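PDB 1O5Z: folylpolyglutamate synthase/dihydrofolate synthase from Thermotoga maritima, which probably catalyses the ATP-dependent addition of L-glutamate to dihydropteroate and to tetrahydrofolyl-polyglutamates in folate biosynthesis. Local coordinates for residues Tyr188-Ile193 against Lys213-Lys218; Lys243-His248 against Asn268-Ile273; Asp262-Met267 against Gly298-Lys303. One frame throughout, in Å; residues are numbered along the deposited sequence.

Contact 1: Tyr188-Ile193 against Lys213-Lys218; sequences YTIEQI and KREALK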
loop_
_atom_site.group_PDB
_atom_site.type_symbol
_atom_site.label_atom_id
_atom_site.label_comp_id
_atom_site.label_asym_id
_atom_site.label_seq_id
_atom_site.Cartn_x
_atom_site.Cartn_y
_atom_site.Cartn_z
ATOM N N TYR A 188 -1.367 -20.015 -9.544
ATOM C CA TYR A 188 -0.409 -20.551 -8.594
ATOM C C TYR A 188 -1.035 -21.177 -7.350
ATOM O O TYR A 188 -2.080 -20.736 -6.876
ATOM C CB TYR A 188 0.522 -19.450 -8.154
ATOM C CG TYR A 188 1.351 -18.942 -9.281
ATOM C CD1 TYR A 188 1.217 -17.650 -9.742
ATOM C CD2 TYR A 188 2.255 -19.770 -9.912
ATOM C CE1 TYR A 188 1.986 -17.196 -10.796
ATOM C CE2 TYR A 188 3.027 -19.332 -10.962
ATOM C CZ TYR A 188 2.892 -18.046 -11.396
ATOM O OH TYR A 188 3.655 -17.609 -12.446
ATOM N N THR A 189 -0.379 -22.204 -6.816
ATOM C CA THR A 189 -0.752 -22.752 -5.513
ATOM C C THR A 189 -0.233 -21.819 -4.433
ATOM O O THR A 189 0.700 -21.049 -4.655
ATOM C CB THR A 189 -0.126 -24.137 -5.298
ATOM O OG1 THR A 189 1.297 -24.035 -5.400
ATOM C CG2 THR A 189 -0.511 -25.124 -6.412
ATOM N N ILE A 190 -0.824 -21.911 -3.251
ATOM C CA ILE A 190 -0.301 -21.219 -2.080
ATOM C C ILE A 190 1.177 -21.477 -1.872
ATOM O O ILE A 190 1.924 -20.585 -1.486
ATOM C CB ILE A 190 -1.088 -21.628 -0.812
ATOM C CG1 ILE A 190 -2.450 -20.926 -0.809
ATOM C CG2 ILE A 190 -0.311 -21.285 0.500
ATOM C CD1 ILE A 190 -2.382 -19.379 -0.793
ATOM N N GLU A 191 1.591 -22.698 -2.121
ATOM C CA GLU A 191 2.945 -23.105 -1.875
ATOM C C GLU A 191 3.884 -22.376 -2.828
ATOM O O GLU A 191 4.940 -21.905 -2.406
ATOM C CB GLU A 191 3.039 -24.631 -1.952
ATOM C CG GLU A 191 2.223 -25.330 -0.835
ATOM C CD GLU A 191 0.838 -25.895 -1.233
ATOM O OE1 GLU A 191 0.487 -25.870 -2.447
ATOM O OE2 GLU A 191 0.108 -26.403 -0.327
ATOM N N GLN A 192 3.470 -22.209 -4.083
ATOM C CA GLN A 192 4.264 -21.442 -5.068
ATOM C C GLN A 192 4.381 -19.966 -4.743
ATOM O O GLN A 192 5.456 -19.368 -4.814
ATOM C CB GLN A 192 3.648 -21.551 -6.458
ATOM C CG GLN A 192 3.811 -22.917 -7.068
ATOM C CD GLN A 192 3.165 -23.003 -8.412
ATOM O OE1 GLN A 192 2.069 -23.504 -8.508
ATOM N NE2 GLN A 192 3.831 -22.487 -9.454
ATOM N N ILE A 193 3.236 -19.384 -4.417
ATOM C CA ILE A 193 3.170 -17.991 -3.977
ATOM C C ILE A 193 4.030 -17.796 -2.718
ATOM O O ILE A 193 4.856 -16.904 -2.641
ATOM C CB ILE A 193 1.685 -17.603 -3.703
ATOM C CG1 ILE A 193 0.883 -17.614 -5.020
ATOM C CG2 ILE A 193 1.608 -16.199 -3.006
ATOM C CD1 ILE A 193 -0.610 -17.767 -4.843
ATOM N N LYS A 213 -1.991 -19.982 7.243
ATOM C CA LYS A 213 -2.102 -21.228 6.433
ATOM C C LYS A 213 -0.870 -22.124 6.533
ATOM O O LYS A 213 0.246 -21.731 6.230
ATOM C CB LYS A 213 -2.371 -20.940 4.955
ATOM C CG LYS A 213 -3.786 -20.481 4.700
ATOM C CD LYS A 213 -3.993 -20.188 3.250
ATOM C CE LYS A 213 -3.250 -18.939 2.788
ATOM N NZ LYS A 213 -3.779 -17.735 3.424
ATOM N N ARG A 214 -1.125 -23.345 6.939
ATOM C CA ARG A 214 -0.113 -24.359 7.124
ATOM C C ARG A 214 0.830 -24.482 5.927
ATOM O O ARG A 214 2.042 -24.585 6.087
ATOM C CB ARG A 214 -0.834 -25.694 7.323
ATOM C CG ARG A 214 -0.301 -26.635 8.400
ATOM C CD ARG A 214 1.201 -26.620 8.607
ATOM N NE ARG A 214 1.621 -25.461 9.390
ATOM C CZ ARG A 214 2.841 -25.275 9.869
ATOM N NH1 ARG A 214 3.786 -26.196 9.683
ATOM N NH2 ARG A 214 3.100 -24.167 10.559
ATOM N N GLU A 215 0.240 -24.496 4.736
ATOM C CA GLU A 215 0.958 -24.696 3.470
ATOM C C GLU A 215 1.991 -23.624 3.283
ATOM O O GLU A 215 3.113 -23.876 2.836
ATOM C CB GLU A 215 0.016 -24.547 2.284
ATOM C CG GLU A 215 -1.313 -25.236 2.431
ATOM C CD GLU A 215 -2.436 -24.377 3.029
ATOM O OE1 GLU A 215 -2.858 -23.452 2.279
ATOM O OE2 GLU A 215 -2.914 -24.648 4.196
ATOM N N ALA A 216 1.553 -22.411 3.604
ATOM C CA ALA A 216 2.352 -21.218 3.468
ATOM C C ALA A 216 3.481 -21.186 4.513
ATOM O O ALA A 216 4.637 -20.870 4.179
ATOM C CB ALA A 216 1.453 -19.987 3.594
ATOM N N LEU A 217 3.140 -21.520 5.765
ATOM C CA LEU A 217 4.102 -21.463 6.864
ATOM C C LEU A 217 5.171 -22.529 6.683
ATOM O O LEU A 217 6.343 -22.277 6.938
ATOM C CB LEU A 217 3.409 -21.636 8.202
ATOM C CG LEU A 217 2.427 -20.545 8.609
ATOM C CD1 LEU A 217 1.606 -21.013 9.802
ATOM C CD2 LEU A 217 3.156 -19.290 8.994
ATOM N N LYS A 218 4.764 -23.704 6.210
ATOM C CA LYS A 218 5.698 -24.804 5.922
ATOM C C LYS A 218 6.848 -24.339 5.000
ATOM O O LYS A 218 8.020 -24.605 5.253
ATOM C CB LYS A 218 4.937 -26.018 5.342
ATOM C CG LYS A 218 4.170 -26.849 6.404
ATOM C CD LYS A 218 3.046 -27.838 5.864
ATOM C CE LYS A 218 2.744 -28.928 6.924
ATOM N NZ LYS A 218 1.330 -29.515 6.994
#
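Lys213 NZ is held by salt bridges to Glu211 and Asp179 and by a weak bond to Val178 O, while its methylene CE rests against Ile190 CD1 at 3.7 Å. A bend at chi3 (-70°) brings CE here, and the two side chains cross at about a right angle. Ile190 presents its other branch to the helix beyond: with CG2 anti to the backbone N, that methyl lies 3.7 Å from Glu215 CB and 3.8 Å from Ala216 CB. An alanine here would probably leave Lys213 CE and the Ala216 methyl without their apolar mate and open a gap between the two helix starts. Glu191, its chain bent at chi2, has OE2 3.2 Å from Glu215 CB. Glu191 OE2 stays 4.9 Å from Glu215 OE1, and the like charges may repel mildly. Thr189 and Gln192 close the first helix start with a capping box: Gln192 N donates to Thr189 OG1 at 3.1 Å, and Thr189 N donates nearly straight (178°) to Gln192 OE1 at 3.2 Å, which also accepts from Thr189 OG1. Helices 190-197 and 214-227 meet at their N-terminal ends as the helices of successive beta-alpha-beta crossovers, linking the adjacent parallel strands 173-175, 207-209 and 231-233.

Contact 2: Lys243-His248 against Asn268-Ile273; sequences KSLKLH and NGPHQI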
loop_
_atom_site.group_PDB
_atom_site.type_symbol
_atom_site.label_atom_id
_atom_site.label_comp_id
_atom_site.label_asym_id
_atom_site.label_seq_id
_atom_site.Cartn_x
_atom_site.Cartn_y
_atom_site.Cartn_z
ATOM N N LYS A 243 -9.720 -4.880 21.691
ATOM C CA LYS A 243 -10.466 -4.415 22.868
ATOM C C LYS A 243 -11.745 -3.737 22.406
ATOM O O LYS A 243 -12.769 -3.903 23.042
ATOM C CB LYS A 243 -9.635 -3.446 23.727
ATOM C CG LYS A 243 -8.408 -4.063 24.422
ATOM C CD LYS A 243 -8.772 -5.113 25.496
ATOM C CE LYS A 243 -8.553 -6.543 24.939
ATOM N NZ LYS A 243 -9.037 -7.665 25.838
ATOM N N SER A 244 -11.679 -2.961 21.314
ATOM C CA SER A 244 -12.873 -2.386 20.692
ATOM C C SER A 244 -12.587 -1.668 19.386
ATOM O O SER A 244 -11.617 -0.956 19.249
ATOM C CB SER A 244 -13.604 -1.415 21.624
ATOM O OG SER A 244 -12.800 -0.302 21.933
ATOM N N LEU A 245 -13.479 -1.871 18.433
ATOM C CA LEU A 245 -13.442 -1.222 17.158
ATOM C C LEU A 245 -14.373 -0.025 17.221
ATOM O O LEU A 245 -15.507 -0.137 17.623
ATOM C CB LEU A 245 -13.935 -2.190 16.109
ATOM C CG LEU A 245 -13.160 -3.497 16.001
ATOM C CD1 LEU A 245 -13.774 -4.273 14.869
ATOM C CD2 LEU A 245 -11.677 -3.286 15.712
ATOM N N LYS A 246 -13.882 1.128 16.826
ATOM C CA LYS A 246 -14.646 2.344 16.880
ATOM C C LYS A 246 -13.959 3.219 15.889
ATOM O O LYS A 246 -12.748 3.300 15.918
ATOM C CB LYS A 246 -14.513 2.957 18.265
ATOM C CG LYS A 246 -15.719 3.785 18.710
ATOM C CD LYS A 246 -15.418 5.284 18.810
ATOM C CE LYS A 246 -15.340 5.733 20.257
ATOM N NZ LYS A 246 -14.767 7.104 20.314
ATOM N N LEU A 247 -14.722 3.858 15.019
ATOM C CA LEU A 247 -14.150 4.669 13.957
ATOM C C LEU A 247 -13.039 5.557 14.495
ATOM O O LEU A 247 -13.254 6.260 15.475
ATOM C CB LEU A 247 -15.214 5.563 13.316
ATOM C CG LEU A 247 -15.908 5.204 11.999
ATOM C CD1 LEU A 247 -16.384 6.502 11.381
ATOM C CD2 LEU A 247 -15.045 4.468 10.988
ATOM N N HIS A 248 -11.873 5.500 13.859
ATOM C CA HIS A 248 -10.658 6.282 14.234
ATOM C C HIS A 248 -10.114 6.043 15.652
ATOM O O HIS A 248 -9.298 6.800 16.146
ATOM C CB HIS A 248 -10.862 7.800 14.047
ATOM C CG HIS A 248 -11.787 8.157 12.927
ATOM N ND1 HIS A 248 -11.466 7.947 11.600
ATOM C CD2 HIS A 248 -13.027 8.709 12.939
ATOM C CE1 HIS A 248 -12.474 8.342 10.844
ATOM N NE2 HIS A 248 -13.432 8.811 11.631
ATOM N N ASN A 268 -9.095 1.989 10.262
ATOM C CA ASN A 268 -10.265 1.190 10.612
ATOM C C ASN A 268 -10.217 -0.118 9.915
ATOM O O ASN A 268 -9.566 -0.243 8.900
ATOM C CB ASN A 268 -11.499 1.932 10.246
ATOM C CG ASN A 268 -11.625 3.193 11.022
ATOM O OD1 ASN A 268 -11.905 3.173 12.255
ATOM N ND2 ASN A 268 -11.389 4.319 10.339
ATOM N N GLY A 269 -10.856 -1.111 10.503
ATOM C CA GLY A 269 -10.796 -2.461 9.992
ATOM C C GLY A 269 -10.012 -3.341 10.949
ATOM O O GLY A 269 -8.913 -2.954 11.406
ATOM N N PRO A 270 -10.561 -4.520 11.271
ATOM C CA PRO A 270 -9.904 -5.450 12.235
ATOM C C PRO A 270 -8.628 -6.166 11.693
ATOM O O PRO A 270 -7.735 -6.502 12.478
ATOM C CB PRO A 270 -11.017 -6.434 12.598
ATOM C CG PRO A 270 -12.279 -5.876 11.925
ATOM C CD PRO A 270 -11.834 -5.062 10.751
ATOM N N HIS A 271 -8.524 -6.345 10.371
ATOM C CA HIS A 271 -7.242 -6.758 9.753
ATOM C C HIS A 271 -6.123 -5.798 10.060
ATOM O O HIS A 271 -4.983 -6.209 10.059
ATOM C CB HIS A 271 -7.310 -6.897 8.227
ATOM C CG HIS A 271 -7.922 -8.178 7.779
ATOM N ND1 HIS A 271 -7.456 -9.407 8.200
ATOM C CD2 HIS A 271 -8.991 -8.434 6.983
ATOM C CE1 HIS A 271 -8.208 -10.367 7.682
ATOM N NE2 HIS A 271 -9.142 -9.803 6.933
ATOM N N GLN A 272 -6.438 -4.516 10.267
ATOM C CA GLN A 272 -5.393 -3.549 10.526
ATOM C C GLN A 272 -4.822 -3.733 11.919
ATOM O O GLN A 272 -3.651 -3.385 12.170
ATOM C CB GLN A 272 -5.860 -2.111 10.313
ATOM C CG GLN A 272 -6.317 -1.798 8.908
ATOM C CD GLN A 272 -5.297 -2.141 7.817
ATOM O OE1 GLN A 272 -5.701 -2.429 6.701
ATOM N NE2 GLN A 272 -4.012 -2.138 8.128
ATOM N N ILE A 273 -5.617 -4.298 12.831
ATOM C CA ILE A 273 -5.112 -4.526 14.168
ATOM C C ILE A 273 -4.076 -5.656 14.096
ATOM O O ILE A 273 -2.999 -5.619 14.745
ATOM C CB ILE A 273 -6.260 -4.740 15.157
ATOM C CG1 ILE A 273 -6.858 -3.385 15.512
ATOM C CG2 ILE A 273 -5.775 -5.406 16.451
ATOM C CD1 ILE A 273 -8.235 -3.479 16.091
#
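The Asn268 amide and the His248 imidazole are turned 71° apart and meet obliquely, ND2 of Asn268 lying 3.8 Å from ND1 of His248. What joins the two residues is a bond to the backbone: His248 N donates to Asn268 OD1 over 2.8 Å, in the carbonyl plane and on a lone pair, with an N-H...O angle of 152°. OD1 also accepts from Asn250 ND2, a second grip that should fix the rotation of the amide. Leu247 crosses this group at about a right angle and sets CD2 3.6 Å from Asn268 OD1. Earlier in the chain, next to the strand end, Leu245 points toward the other segment and splits its two methyls between two partners. CD1 meets Pro270 CG at 3.7 Å, the side chains again at about a right angle, whereas CD2 runs obliquely into Ile273 CD1 at 3.5 Å, closer than ordinary carbon contact. Between Asn268 and Pro270, Gly269 adopts backbone angles at which a CB would jam against Asn268 O. Around this meeting of the loop after strand 239-244 with the start of helix 271-286, helix 326-339 touches Leu245, Asn268 and Pro270, and strands 250-255 and 259-265 touch Ile273.

Contact 3: Asp262-Met267 against Gly298-Lys303; sequences DLVLTM and GLKNAK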
loop_
_atom_site.group_PDB
_atom_site.type_symbol
_atom_site.label_atom_id
_atom_site.label_comp_id
_atom_site.label_asym_id
_atom_site.label_seq_id
_atom_site.Cartn_x
_atom_site.Cartn_y
_atom_site.Cartn_z
ATOM N N ASP A 262 -4.420 -1.493 25.382
ATOM C CA ASP A 262 -5.157 -0.347 24.824
ATOM C C ASP A 262 -4.351 0.571 23.896
ATOM O O ASP A 262 -4.377 1.793 24.025
ATOM C CB ASP A 262 -5.870 0.432 25.924
ATOM C CG ASP A 262 -6.904 -0.422 26.619
ATOM O OD1 ASP A 262 -6.987 -0.356 27.868
ATOM O OD2 ASP A 262 -7.657 -1.229 25.997
ATOM N N LEU A 263 -3.658 -0.058 22.958
ATOM C CA LEU A 263 -3.129 0.628 21.814
ATOM C C LEU A 263 -4.279 1.046 20.914
ATOM O O LEU A 263 -5.299 0.398 20.864
ATOM C CB LEU A 263 -2.188 -0.276 21.040
ATOM C CG LEU A 263 -0.963 -0.816 21.781
ATOM C CD1 LEU A 263 -0.334 -1.877 20.926
ATOM C CD2 LEU A 263 0.046 0.275 22.033
ATOM N N VAL A 264 -4.081 2.125 20.184
ATOM C CA VAL A 264 -5.109 2.703 19.360
ATOM C C VAL A 264 -4.614 2.855 17.924
ATOM O O VAL A 264 -3.529 3.415 17.661
ATOM C CB VAL A 264 -5.554 4.051 19.946
ATOM C CG1 VAL A 264 -6.611 4.729 19.056
ATOM C CG2 VAL A 264 -6.114 3.844 21.367
ATOM N N LEU A 265 -5.402 2.307 17.005
ATOM C CA LEU A 265 -5.243 2.569 15.602
ATOM C C LEU A 265 -6.293 3.515 15.106
ATOM O O LEU A 265 -7.482 3.366 15.368
ATOM C CB LEU A 265 -5.436 1.319 14.799
ATOM C CG LEU A 265 -4.328 0.366 14.467
ATOM C CD1 LEU A 265 -4.981 -0.591 13.524
ATOM C CD2 LEU A 265 -3.141 1.027 13.805
ATOM N N THR A 266 -5.854 4.446 14.303
ATOM C CA THR A 266 -6.759 5.339 13.654
ATOM C C THR A 266 -7.377 4.629 12.469
ATOM O O THR A 266 -8.591 4.703 12.255
ATOM C CB THR A 266 -5.986 6.570 13.276
ATOM O OG1 THR A 266 -5.554 7.170 14.496
ATOM C CG2 THR A 266 -6.876 7.640 12.661
ATOM N N MET A 267 -6.536 3.897 11.745
ATOM C CA MET A 267 -6.980 3.064 10.629
ATOM C C MET A 267 -8.059 2.109 11.082
ATOM O O MET A 267 -7.962 1.493 12.166
ATOM C CB MET A 267 -5.842 2.222 10.105
ATOM C CG MET A 267 -4.807 2.962 9.335
ATOM S SD MET A 267 -3.509 1.780 8.905
ATOM C CE MET A 267 -4.375 1.015 7.568
ATOM N N GLY A 298 2.999 6.477 16.484
ATOM C CA GLY A 298 3.179 5.943 15.131
ATOM C C GLY A 298 1.977 5.160 14.657
ATOM O O GLY A 298 1.513 5.383 13.532
ATOM N N LEU A 299 1.433 4.296 15.532
ATOM C CA LEU A 299 0.155 3.583 15.262
ATOM C C LEU A 299 -1.066 4.494 15.112
ATOM O O LEU A 299 -1.922 4.270 14.271
ATOM C CB LEU A 299 -0.142 2.570 16.364
ATOM C CG LEU A 299 0.810 1.380 16.455
ATOM C CD1 LEU A 299 0.416 0.515 17.578
ATOM C CD2 LEU A 299 0.860 0.581 15.173
ATOM N N LYS A 300 -1.145 5.519 15.935
ATOM C CA LYS A 300 -2.174 6.543 15.770
ATOM C C LYS A 300 -2.067 7.291 14.431
ATOM O O LYS A 300 -3.066 7.765 13.897
ATOM C CB LYS A 300 -2.105 7.552 16.922
ATOM C CG LYS A 300 -3.439 7.789 17.514
ATOM C CD LYS A 300 -3.414 8.417 18.897
ATOM C CE LYS A 300 -4.931 8.530 19.423
ATOM N NZ LYS A 300 -5.160 8.489 20.963
ATOM N N ASN A 301 -0.838 7.421 13.929
ATOM C CA ASN A 301 -0.500 8.238 12.737
ATOM C C ASN A 301 -0.540 7.472 11.433
ATOM O O ASN A 301 -0.700 8.067 10.384
ATOM C CB ASN A 301 0.913 8.810 12.856
ATOM C CG ASN A 301 1.032 9.974 13.813
ATOM O OD1 ASN A 301 0.064 10.522 14.319
ATOM N ND2 ASN A 301 2.260 10.367 14.050
ATOM N N ALA A 302 -0.359 6.158 11.508
ATOM C CA ALA A 302 -0.455 5.293 10.334
ATOM C C ALA A 302 -1.754 5.470 9.522
ATOM O O ALA A 302 -2.867 5.570 10.077
ATOM C CB ALA A 302 -0.316 3.838 10.723
ATOM N N LYS A 303 -1.579 5.435 8.208
ATOM C CA LYS A 303 -2.652 5.656 7.272
ATOM C C LYS A 303 -2.378 4.813 6.037
ATOM O O LYS A 303 -1.270 4.856 5.519
ATOM C CB LYS A 303 -2.654 7.114 6.876
ATOM C CG LYS A 303 -3.839 7.475 5.958
ATOM C CD LYS A 303 -4.003 9.003 5.791
ATOM C CE LYS A 303 -4.808 9.647 6.986
ATOM N NZ LYS A 303 -4.156 10.936 7.445
HETATM O O HOH W 1 -3.700 4.437 12.175
#
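Thr266 OG1 donates to Lys300 O over 2.6 Å, in the carbonyl plane and on a lone pair, with a C=O...O angle of 126°. Chi1 of -64° sets this hydroxyl beside the threonine's own backbone N, and the bond ties the residue just after strand 259-265 to a carbonyl in the last turn of helix 292-301. A water completes the tight part: it accepts from Met267 N at 2.9 Å and donates to Leu299 O at 2.8 Å, and it also lies so near Ala302 O that the length of that third bond is doubtful. Apolar groups close round these polar atoms, with Leu265 CD2 set 3.5 Å from Leu299 O and Met267 CG 3.3 Å from Ala302 O. Here an outer strand of the small antiparallel sheet in the Mur ligase middle domain packs on the C-terminal end of helix 292-301, after a G1 beta bulge in which Asp262 and Leu263 both face Phe252. Met267 and Ala302 continue inward onto Met69 of helix 63-77. Toward the other end of the strand the contact thins to a single methyl pair, still buried, Leu263 CD1 and Leu299 CD1 at 4.2 Å. On the solvent side Lys300, its chain extended beyond CG, passes Val264 so that its CE comes only to 4.2 Å from Val264 CG1, and this exposed lysine overlies a valine that is itself partly exposed.

How the contacts relate
Contact 1 closes along the chain before contacts 2 and 3 open, and its centre lies 28 Å and 30 Å from theirs. It belongs to the helices that link parallel strands of the large mixed sheet. Contacts 2 and 3 are 9 Å apart between centres and their segments alternate in sequence, 243-248, 262-267, 268-273 and 298-303, with 262-267 running directly into 268-273. Both reach the three-stranded antiparallel sheet, and they touch each other, Gln272 O lying 3.4 Å from Leu265 CD1. Helices 271-286 and 292-301 therefore both pack against that sheet, whereas contact 1 lies in another part of the middle domain, among the helices of the large mixed sheet.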